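Local coordinates for protein alpha-amylase inhibitor 0.19 (Triticum aestivum, PDB 1HSS) that inhibits alpha-amylases, including those of animals, as a secreted, disulfide-rich homodimer of the cereal trypsin/alpha-amylase inhibitor family, at residues R39-C42 and Q43-H47; R82-R85 and E86-K89; M60-S63 and M64-H68. All coordinates share one frame; numbering follows the deposited sequence.

How the contacts relate
All three contacts are local; contacts 1 and 3 run along helices 35-46 and 53-67, and contact 2 joins the loop before helix 85-92 to its first turn. Each has an exposed side and a buried one, formed by Cys41 and Leu45 in contact 1, Val87 and Val88 in contact 2, and Met60, Leu61 and Met64 in contact 3. In contact 1 adjacent cysteines tie the helix to the fold by disulfides; its centre lies about 22 and 19 Å from those of contacts 2 and 3. Contacts 2 and 3 touch, Val88 CG1 sitting 3.6 Å from Tyr65 OH. Contact 2, charged, alone reaches the second subunit, whereas contact 3 turns apolar pairs inward and an aspartate-lysine pair outward.

Contact 1 (R39-C42 and Q43-H47); sequences RDCC and QQLAH
Cys41 and Leu45, one turn apart on helix 35-46, turn their side chains to the buried side, SG of Cys41 lying 4.4 Å from CD1 of Leu45. Both pack on Ile95 of helix 95-98, and Leu45 also meets Leu17 and Leu101. The backbone bond from Leu45 N to Cys41 O at 3.0 Å belongs to a regular i to i+4 series that includes Ala46 N on Cys42 O at 2.7 Å. The two neighbouring cysteines take different rotamers: SG of Cys41 is opposite its amide nitrogen (chi1 171°), whereas SG of Cys42 stands beside its nitrogen (chi1 -63°). Cys41 is joined to Cys20, on helix 20-27, and Cys42 to Cys99, just after helix 95-98.

Gln43 lays its CB 3.2 Å from the Arg39 carbonyl O, then bends at chi2, carrying its amide away from the preceding turn. Gln44 remains extended beyond CG, and its OE1 accepts a hydrogen bond from Ala19 N. On the exposed side, Arg39 NH1 forms a salt bridge 2.5 Å long with Asp40 OD1, approaching from above the carboxylate plane. Adjacent cysteines that tie one helix to two separate parts of the chain are characteristic of the disulfide-linked helical fold of the prolamin superfamily.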
ATOM      1  N   ARG A  39      15.216   1.723  -4.494  1.00 25.01           N
ATOM      2  CA  ARG A  39      15.725   3.045  -4.859  1.00 25.98           C
ATOM      3  C   ARG A  39      15.477   3.412  -6.332  1.00 23.60           C
ATOM      4  O   ARG A  39      15.033   4.516  -6.661  1.00 22.48           O
ATOM      5  CB  ARG A  39      17.221   3.096  -4.546  1.00 23.16           C
ATOM      6  CG  ARG A  39      17.899   4.427  -4.834  1.00 23.66           C
ATOM      7  CD  ARG A  39      18.914   4.307  -5.977  1.00 27.49           C
ATOM      8  NE  ARG A  39      20.127   3.617  -5.568  1.00 28.81           N
ATOM      9  CZ  ARG A  39      20.746   2.684  -6.284  1.00 31.70           C
ATOM     10  NH1 ARG A  39      20.348   2.410  -7.507  1.00 32.77           N
ATOM     11  NH2 ARG A  39      21.814   2.073  -5.799  1.00 35.91           N
ATOM     12  N   ASP A  40      15.726   2.451  -7.209  1.00 23.47           N
ATOM     13  CA  ASP A  40      15.630   2.686  -8.638  1.00 21.12           C
ATOM     14  C   ASP A  40      14.186   2.781  -9.101  1.00 23.69           C
ATOM     15  O   ASP A  40      13.864   3.618  -9.950  1.00 25.24           O
ATOM     16  CB  ASP A  40      16.342   1.582  -9.409  1.00 24.23           C
ATOM     17  CG  ASP A  40      17.855   1.724  -9.373  1.00 24.03           C
ATOM     18  OD1 ASP A  40      18.364   2.809  -9.042  1.00 27.44           O
ATOM     19  OD2 ASP A  40      18.540   0.754  -9.709  1.00 29.51           O
ATOM     20  N   CYS A  41      13.300   2.024  -8.454  1.00 22.92           N
ATOM     21  CA  CYS A  41      11.872   2.177  -8.711  1.00 19.96           C
ATOM     22  C   CYS A  41      11.341   3.529  -8.286  1.00 15.89           C
ATOM     23  O   CYS A  41      10.711   4.214  -9.059  1.00 15.89           O
ATOM     24  CB  CYS A  41      11.084   1.096  -8.001  1.00 20.48           C
ATOM     25  SG  CYS A  41       9.298   1.388  -8.067  1.00 19.45           S
ATOM     26  N   CYS A  42      11.666   3.939  -7.075  1.00 14.89           N
ATOM     27  CA  CYS A  42      11.204   5.220  -6.554  1.00 16.75           C
ATOM     28  C   CYS A  42      11.735   6.403  -7.344  1.00 16.36           C
ATOM     29  O   CYS A  42      11.041   7.395  -7.532  1.00 20.00           O
ATOM     30  CB  CYS A  42      11.622   5.359  -5.083  1.00 19.54           C
ATOM     31  SG  CYS A  42      10.841   4.087  -4.057  1.00 19.53           S
ATOM     32  N   GLN A  43      13.001   6.307  -7.739  1.00 19.44           N
ATOM     33  CA  GLN A  43      13.651   7.281  -8.613  1.00 22.36           C
ATOM     34  C   GLN A  43      12.881   7.521  -9.908  1.00 20.77           C
ATOM     35  O   GLN A  43      12.652   8.665 -10.307  1.00 24.36           O
ATOM     36  CB  GLN A  43      15.058   6.789  -8.931  1.00 21.75           C
ATOM     37  CG  GLN A  43      15.693   7.371 -10.185  1.00 22.95           C
ATOM     38  CD  GLN A  43      16.396   8.690  -9.944  1.00 26.65           C
ATOM     39  OE1 GLN A  43      16.183   9.353  -8.926  1.00 22.63           O
ATOM     40  NE2 GLN A  43      17.174   9.125 -10.927  1.00 29.83           N
ATOM     41  N   GLN A  44      12.494   6.435 -10.567  1.00 20.11           N
ATOM     42  CA  GLN A  44      11.609   6.485 -11.728  1.00 19.82           C
ATOM     43  C   GLN A  44      10.211   7.065 -11.449  1.00 21.74           C
ATOM     44  O   GLN A  44       9.720   7.879 -12.229  1.00 25.57           O
ATOM     45  CB  GLN A  44      11.474   5.086 -12.334  1.00 27.07           C
ATOM     46  CG  GLN A  44      12.425   4.822 -13.492  1.00 31.75           C
ATOM     47  CD  GLN A  44      12.489   3.354 -13.929  1.00 32.54           C
ATOM     48  OE1 GLN A  44      11.570   2.558 -13.695  1.00 30.71           O
ATOM     49  NE2 GLN A  44      13.589   2.993 -14.568  1.00 31.40           N
ATOM     50  N   LEU A  45       9.577   6.673 -10.341  1.00 20.23           N
ATOM     51  CA  LEU A  45       8.307   7.281  -9.929  1.00 19.53           C
ATOM     52  C   LEU A  45       8.430   8.775  -9.624  1.00 19.58           C
ATOM     53  O   LEU A  45       7.590   9.563 -10.051  1.00 21.55           O
ATOM     54  CB  LEU A  45       7.717   6.568  -8.711  1.00 14.90           C
ATOM     55  CG  LEU A  45       6.749   5.412  -8.995  1.00 16.69           C
ATOM     56  CD1 LEU A  45       6.412   4.690  -7.714  1.00 14.49           C
ATOM     57  CD2 LEU A  45       5.483   5.924  -9.685  1.00 15.83           C
ATOM     58  N   ALA A  46       9.530   9.167  -8.975  1.00 19.62           N
ATOM     59  CA  ALA A  46       9.762  10.555  -8.568  1.00 18.03           C
ATOM     60  C   ALA A  46       9.744  11.530  -9.747  1.00 20.55           C
ATOM     61  O   ALA A  46       9.275  12.663  -9.621  1.00 20.80           O
ATOM     62  CB  ALA A  46      11.090  10.665  -7.825  1.00 19.84           C
ATOM     63  N   HIS A  47      10.179  11.068 -10.911  1.00 22.49           N
ATOM     64  CA  HIS A  47      10.229  11.917 -12.100  1.00 28.19           C
ATOM     65  C   HIS A  47       8.887  12.147 -12.778  1.00 27.75           C
ATOM     66  O   HIS A  47       8.738  13.062 -13.576  1.00 31.89           O
ATOM     67  CB  HIS A  47      11.197  11.340 -13.119  1.00 37.46           C
ATOM     68  CG  HIS A  47      12.588  11.189 -12.599  1.00 52.33           C
ATOM     69  ND1 HIS A  47      13.565  10.486 -13.273  1.00 62.49           N
ATOM     70  CD2 HIS A  47      13.154  11.611 -11.443  1.00 54.68           C
ATOM     71  CE1 HIS A  47      14.678  10.489 -12.559  1.00 63.45           C
ATOM     72  NE2 HIS A  47      14.455  11.167 -11.444  1.00 62.09           N
TER

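Contact 2 (R82-R85 and E86-K89); sequences RCRR and EVVK
Arg84 O accepts the Val88 amide at 2.9 Å, with an N-H...O angle of 164°, opening the hydrogen-bonding pattern of helix 85-92 from the N-cap residue. The next carbonyl, Arg85 O, receives Lys89 N at 3.3 Å and, more weakly, the Lys89 ammonium: NZ is 3.4 Å away. The lysine chain reaches back because it bends at chi3 and chi4, which also sets NZ over one face of the Arg85 guanidinium. Arg85 NE and Lys89 NZ, both cationic, lie 3.4 Å apart, a proximity that is probably unfavourable and only partly eased by the weak bond of NZ to the Arg85 carbonyl.

Glu86 also folds back, bent at chi2 (85°), so that its carboxylate lies against the aliphatic part of Arg84, with OE2 3.4 Å from Arg84 CB. The two charged ends do not pair: OE1 lies at the edge of the Arg84 guanidinium but 4.4 Å from NH1, and the two planes are 59° apart. Arg84 instead extends from CG to NE and places NH2 in salt bridges with Asp106 and Asp110 of the second subunit. Cys83 CB presses tightly on the buried Val88, at CG2, and the Cys83 sulfur is bonded to Cys28. The chemistry thus implies a division of labour at Arg84, whose carbonyl serves the helix start while its guanidinium serves the dimer interface.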
ATOM      1  N   ARG A  82       4.186 -17.132  -7.871  1.00 51.60           N
ATOM      2  CA  ARG A  82       3.928 -17.315  -6.440  1.00 51.36           C
ATOM      3  C   ARG A  82       3.117 -16.177  -5.811  1.00 48.62           C
ATOM      4  O   ARG A  82       2.938 -16.138  -4.585  1.00 48.10           O
ATOM      5  CB  ARG A  82       5.242 -17.517  -5.673  1.00 57.88           C
ATOM      6  CG  ARG A  82       5.870 -18.897  -5.855  1.00 68.95           C
ATOM      7  CD  ARG A  82       7.400 -18.839  -5.787  1.00 77.70           C
ATOM      8  NE  ARG A  82       8.024 -19.173  -7.069  1.00 86.67           N
ATOM      9  CZ  ARG A  82       8.802 -18.351  -7.771  1.00 91.38           C
ATOM     10  NH1 ARG A  82       9.098 -17.136  -7.313  1.00 93.97           N
ATOM     11  NH2 ARG A  82       9.297 -18.751  -8.936  1.00 92.38           N
ATOM     12  N   CYS A  83       2.490 -15.365  -6.664  1.00 44.02           N
ATOM     13  CA  CYS A  83       1.627 -14.276  -6.212  1.00 38.60           C
ATOM     14  C   CYS A  83       0.151 -14.424  -6.544  1.00 37.79           C
ATOM     15  O   CYS A  83      -0.225 -14.754  -7.669  1.00 35.16           O
ATOM     16  CB  CYS A  83       2.102 -12.947  -6.766  1.00 30.94           C
ATOM     17  SG  CYS A  83       3.720 -12.528  -6.140  1.00 25.12           S
ATOM     18  N   ARG A  84      -0.668 -13.992  -5.593  1.00 38.31           N
ATOM     19  CA  ARG A  84      -2.111 -13.936  -5.754  1.00 37.59           C
ATOM     20  C   ARG A  84      -2.560 -12.667  -6.461  1.00 39.96           C
ATOM     21  O   ARG A  84      -2.185 -11.564  -6.072  1.00 40.76           O
ATOM     22  CB  ARG A  84      -2.783 -13.992  -4.392  1.00 39.18           C
ATOM     23  CG  ARG A  84      -2.339 -15.136  -3.529  1.00 42.34           C
ATOM     24  CD  ARG A  84      -3.194 -15.212  -2.303  1.00 44.16           C
ATOM     25  NE  ARG A  84      -2.717 -16.272  -1.437  1.00 48.35           N
ATOM     26  CZ  ARG A  84      -3.459 -16.843  -0.505  1.00 43.10           C
ATOM     27  NH1 ARG A  84      -4.708 -16.425  -0.323  1.00 37.83           N
ATOM     28  NH2 ARG A  84      -2.932 -17.803   0.252  1.00 41.03           N
ATOM     29  N   ARG A  85      -3.512 -12.829  -7.371  1.00 39.48           N
ATOM     30  CA  ARG A  85      -4.123 -11.727  -8.116  1.00 40.52           C
ATOM     31  C   ARG A  85      -4.467 -10.518  -7.238  1.00 37.60           C
ATOM     32  O   ARG A  85      -4.072  -9.394  -7.514  1.00 33.28           O
ATOM     33  CB  ARG A  85      -5.391 -12.248  -8.806  1.00 47.21           C
ATOM     34  CG  ARG A  85      -5.578 -11.809 -10.254  1.00 58.18           C
ATOM     35  CD  ARG A  85      -6.512 -10.589 -10.385  1.00 69.19           C
ATOM     36  NE  ARG A  85      -6.601 -10.112 -11.773  1.00 73.65           N
ATOM     37  CZ  ARG A  85      -7.614  -9.412 -12.276  1.00 74.51           C
ATOM     38  NH1 ARG A  85      -8.634  -9.041 -11.504  1.00 76.28           N
ATOM     39  NH2 ARG A  85      -7.600  -9.080 -13.562  1.00 72.91           N
ATOM     40  N   GLU A  86      -5.131 -10.787  -6.125  1.00 37.60           N
ATOM     41  CA  GLU A  86      -5.596  -9.737  -5.217  1.00 40.11           C
ATOM     42  C   GLU A  86      -4.439  -8.937  -4.590  1.00 35.40           C
ATOM     43  O   GLU A  86      -4.476  -7.705  -4.562  1.00 32.30           O
ATOM     44  CB  GLU A  86      -6.468 -10.344  -4.099  1.00 47.17           C
ATOM     45  CG  GLU A  86      -7.190 -11.672  -4.448  1.00 64.23           C
ATOM     46  CD  GLU A  86      -6.328 -12.942  -4.236  1.00 74.59           C
ATOM     47  OE1 GLU A  86      -5.941 -13.243  -3.074  1.00 79.78           O
ATOM     48  OE2 GLU A  86      -6.104 -13.680  -5.232  1.00 79.53           O
ATOM     49  N   VAL A  87      -3.407  -9.643  -4.114  1.00 31.22           N
ATOM     50  CA  VAL A  87      -2.283  -8.986  -3.458  1.00 28.78           C
ATOM     51  C   VAL A  87      -1.379  -8.295  -4.475  1.00 25.55           C
ATOM     52  O   VAL A  87      -0.883  -7.207  -4.210  1.00 24.51           O
ATOM     53  CB  VAL A  87      -1.449  -9.958  -2.556  1.00 28.00           C
ATOM     54  CG1 VAL A  87      -2.352 -10.965  -1.859  1.00 27.82           C
ATOM     55  CG2 VAL A  87      -0.416 -10.659  -3.364  1.00 35.71           C
ATOM     56  N   VAL A  88      -1.313  -8.839  -5.689  1.00 24.07           N
ATOM     57  CA  VAL A  88      -0.583  -8.192  -6.776  1.00 22.48           C
ATOM     58  C   VAL A  88      -1.102  -6.776  -7.051  1.00 21.08           C
ATOM     59  O   VAL A  88      -0.330  -5.824  -7.033  1.00 23.53           O
ATOM     60  CB  VAL A  88      -0.617  -9.038  -8.101  1.00 22.09           C
ATOM     61  CG1 VAL A  88      -0.171  -8.203  -9.301  1.00 17.90           C
ATOM     62  CG2 VAL A  88       0.294 -10.235  -7.976  1.00 22.18           C
ATOM     63  N   LYS A  89      -2.406  -6.603  -7.220  1.00 20.86           N
ATOM     64  CA  LYS A  89      -2.897  -5.279  -7.592  1.00 23.35           C
ATOM     65  C   LYS A  89      -2.987  -4.354  -6.396  1.00 23.65           C
ATOM     66  O   LYS A  89      -2.812  -3.153  -6.544  1.00 23.44           O
ATOM     67  CB  LYS A  89      -4.238  -5.342  -8.338  1.00 26.40           C
ATOM     68  CG  LYS A  89      -5.348  -5.957  -7.546  1.00 42.72           C
ATOM     69  CD  LYS A  89      -6.645  -5.976  -8.339  1.00 47.01           C
ATOM     70  CE  LYS A  89      -6.771  -7.254  -9.152  1.00 53.79           C
ATOM     71  NZ  LYS A  89      -5.537  -7.492  -9.972  1.00 59.37           N
TER

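Contact 3 (M60-S63 and M64-H68); sequences MLDS and MYKEH
Met64 meets Met60 one turn earlier, the two side chains lying side by side and pointing the same way, with Met60 CG 4.2 Å from Met64 SD. Met64 CG stands beside its own amide nitrogen (chi1 -67°) and passes 3.2 Å from the Met60 carbonyl O, which also accepts the Met64 amide. Arg21 of helix 20-27 packs on both methionines, and Phe80 touches Met64 as well.

Tyr65 runs alongside Leu61 in the same manner. Its CE2 lies 3.8 Å from Leu61 CD1, while the backbone bond from Tyr65 N to Leu61 O joins the same two residues. The ring also makes an edge-to-face contact with Phe80. Leu61 and Tyr65 both reach Val88 of helix 85-92, so this face of the amphipathic helix 53-67 joins two helices of the disulfide-linked helical bundle typical of the family.

Lys66 lies on a more open face. Its amide gives a 2.8 Å bond to Asp62 O, and its bent, poorly ordered side chain crosses over the aspartate, placing CD 3.4 Å from Asp62 OD1. The ammonium does not complete a salt bridge, NZ being 4.4 Å from that same oxygen, so any attraction is probably modest. Asp62 OD1 is instead hydrogen-bonded to Tyr121 OH, and Tyr121 also packs on Lys66 and Leu61.

Glu67 contributes mainly its backbone, with N bonded to Ser63 O at 2.9 Å; the Ser63 hydroxyl is engaged with Ser59 O. The His68 amide bonds Met64 O. The imidazole folds back over the last turn, ND1 donating to Tyr65 O at 2.7 Å with an N-H...O angle of 142°.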
ATOM      1  N   MET A  60       2.090   0.024 -16.265  1.00 23.88           N
ATOM      2  CA  MET A  60       3.051  -1.032 -15.912  1.00 21.44           C
ATOM      3  C   MET A  60       2.388  -2.387 -15.612  1.00 20.46           C
ATOM      4  O   MET A  60       2.762  -3.397 -16.196  1.00 23.65           O
ATOM      5  CB  MET A  60       3.878  -0.601 -14.700  1.00 23.14           C
ATOM      6  CG  MET A  60       4.925  -1.616 -14.258  1.00 23.40           C
ATOM      7  SD  MET A  60       5.475  -1.399 -12.552  1.00 23.14           S
ATOM      8  CE  MET A  60       4.083  -1.908 -11.742  1.00 20.88           C
ATOM      9  N   LEU A  61       1.395  -2.384 -14.714  1.00 18.63           N
ATOM     10  CA  LEU A  61       0.647  -3.576 -14.313  1.00 21.72           C
ATOM     11  C   LEU A  61      -0.075  -4.223 -15.487  1.00 25.12           C
ATOM     12  O   LEU A  61      -0.119  -5.442 -15.595  1.00 26.60           O
ATOM     13  CB  LEU A  61      -0.380  -3.201 -13.248  1.00 18.73           C
ATOM     14  CG  LEU A  61      -1.173  -4.380 -12.710  1.00 17.39           C
ATOM     15  CD1 LEU A  61      -0.203  -5.348 -12.064  1.00 15.78           C
ATOM     16  CD2 LEU A  61      -2.216  -3.890 -11.729  1.00 17.17           C
ATOM     17  N   ASP A  62      -0.722  -3.395 -16.297  1.00 26.34           N
ATOM     18  CA  ASP A  62      -1.397  -3.848 -17.498  1.00 30.02           C
ATOM     19  C   ASP A  62      -0.421  -4.526 -18.483  1.00 29.36           C
ATOM     20  O   ASP A  62      -0.641  -5.654 -18.908  1.00 30.32           O
ATOM     21  CB  ASP A  62      -2.110  -2.651 -18.150  1.00 33.43           C
ATOM     22  CG  ASP A  62      -2.970  -3.051 -19.345  1.00 37.20           C
ATOM     23  OD1 ASP A  62      -4.066  -3.625 -19.144  1.00 36.46           O
ATOM     24  OD2 ASP A  62      -2.549  -2.781 -20.491  1.00 35.75           O
ATOM     25  N   SER A  63       0.712  -3.887 -18.753  1.00 26.79           N
ATOM     26  CA  SER A  63       1.766  -4.514 -19.557  1.00 28.60           C
ATOM     27  C   SER A  63       2.248  -5.860 -19.005  1.00 28.95           C
ATOM     28  O   SER A  63       2.485  -6.795 -19.764  1.00 32.03           O
ATOM     29  CB  SER A  63       2.975  -3.587 -19.692  1.00 27.27           C
ATOM     30  OG  SER A  63       2.575  -2.308 -20.127  1.00 37.77           O
ATOM     31  N   MET A  64       2.477  -5.937 -17.698  1.00 28.24           N
ATOM     32  CA  MET A  64       2.924  -7.175 -17.081  1.00 28.91           C
ATOM     33  C   MET A  64       1.930  -8.313 -17.261  1.00 31.08           C
ATOM     34  O   MET A  64       2.304  -9.422 -17.623  1.00 28.21           O
ATOM     35  CB  MET A  64       3.213  -6.932 -15.602  1.00 25.22           C
ATOM     36  CG  MET A  64       4.395  -6.015 -15.437  1.00 20.61           C
ATOM     37  SD  MET A  64       4.949  -5.746 -13.770  1.00 27.26           S
ATOM     38  CE  MET A  64       5.759  -7.239 -13.438  1.00 22.08           C
ATOM     39  N   TYR A  65       0.651  -8.000 -17.120  1.00 34.97           N
ATOM     40  CA  TYR A  65      -0.408  -8.981 -17.310  1.00 39.94           C
ATOM     41  C   TYR A  65      -0.655  -9.346 -18.755  1.00 46.82           C
ATOM     42  O   TYR A  65      -1.037 -10.473 -19.056  1.00 46.68           O
ATOM     43  CB  TYR A  65      -1.697  -8.466 -16.705  1.00 35.98           C
ATOM     44  CG  TYR A  65      -1.837  -8.881 -15.286  1.00 35.98           C
ATOM     45  CD1 TYR A  65      -1.652 -10.204 -14.925  1.00 36.76           C
ATOM     46  CD2 TYR A  65      -2.155  -7.965 -14.303  1.00 34.43           C
ATOM     47  CE1 TYR A  65      -1.800 -10.613 -13.616  1.00 38.07           C
ATOM     48  CE2 TYR A  65      -2.295  -8.359 -12.986  1.00 37.69           C
ATOM     49  CZ  TYR A  65      -2.130  -9.689 -12.652  1.00 39.17           C
ATOM     50  OH  TYR A  65      -2.390 -10.121 -11.376  1.00 39.31           O
ATOM     51  N   LYS A  66      -0.467  -8.375 -19.639  1.00 56.61           N
ATOM     52  CA  LYS A  66      -0.712  -8.559 -21.065  1.00 65.99           C
ATOM     53  C   LYS A  66       0.448  -9.214 -21.803  1.00 72.58           C
ATOM     54  O   LYS A  66       0.278  -9.712 -22.915  1.00 75.71           O
ATOM     55  CB  LYS A  66      -1.042  -7.220 -21.716  1.00 64.84           C
ATOM     56  CG  LYS A  66      -2.487  -7.099 -22.163  1.00 71.09           C
ATOM     57  CD  LYS A  66      -3.287  -6.155 -21.277  1.00 74.76           C
ATOM     58  CE  LYS A  66      -4.587  -6.797 -20.795  1.00 77.35           C
ATOM     59  NZ  LYS A  66      -4.344  -7.927 -19.844  1.00 78.99           N
ATOM     60  N   GLU A  67       1.631  -9.189 -21.198  1.00 79.83           N
ATOM     61  CA  GLU A  67       2.740 -10.008 -21.668  1.00 88.57           C
ATOM     62  C   GLU A  67       2.707 -11.409 -21.031  1.00 92.25           C
ATOM     63  O   GLU A  67       2.768 -12.423 -21.741  1.00 93.20           O
ATOM     64  CB  GLU A  67       4.077  -9.314 -21.379  1.00 92.04           C
ATOM     65  CG  GLU A  67       5.324 -10.108 -21.807  1.00  0.63           C
ATOM     66  CD  GLU A  67       5.194 -10.771 -23.191  1.00  0.93           C
ATOM     67  OE1 GLU A  67       5.017 -10.040 -24.195  1.00  0.19           O
ATOM     68  OE2 GLU A  67       5.298 -12.024 -23.272  1.00  0.10           O
ATOM     69  N   HIS A  68       2.483 -11.455 -19.715  1.00 97.00           N
ATOM     70  CA  HIS A  68       2.441 -12.703 -18.930  1.00  0.49           C
ATOM     71  C   HIS A  68       3.328 -13.857 -19.420  1.00  0.37           C
ATOM     72  O   HIS A  68       3.370 -14.929 -18.804  1.00  0.91           O
ATOM     73  CB  HIS A  68       0.984 -13.192 -18.745  1.00  0.45           C
ATOM     74  CG  HIS A  68       0.258 -13.490 -20.028  1.00  0.05           C
ATOM     75  ND1 HIS A  68      -0.894 -12.831 -20.401  1.00  0.23           N
ATOM     76  CD2 HIS A  68       0.516 -14.380 -21.020  1.00  0.80           C
ATOM     77  CE1 HIS A  68      -1.307 -13.289 -21.570  1.00  0.64           C
ATOM     78  NE2 HIS A  68      -0.466 -14.228 -21.969  1.00  0.73           N
TER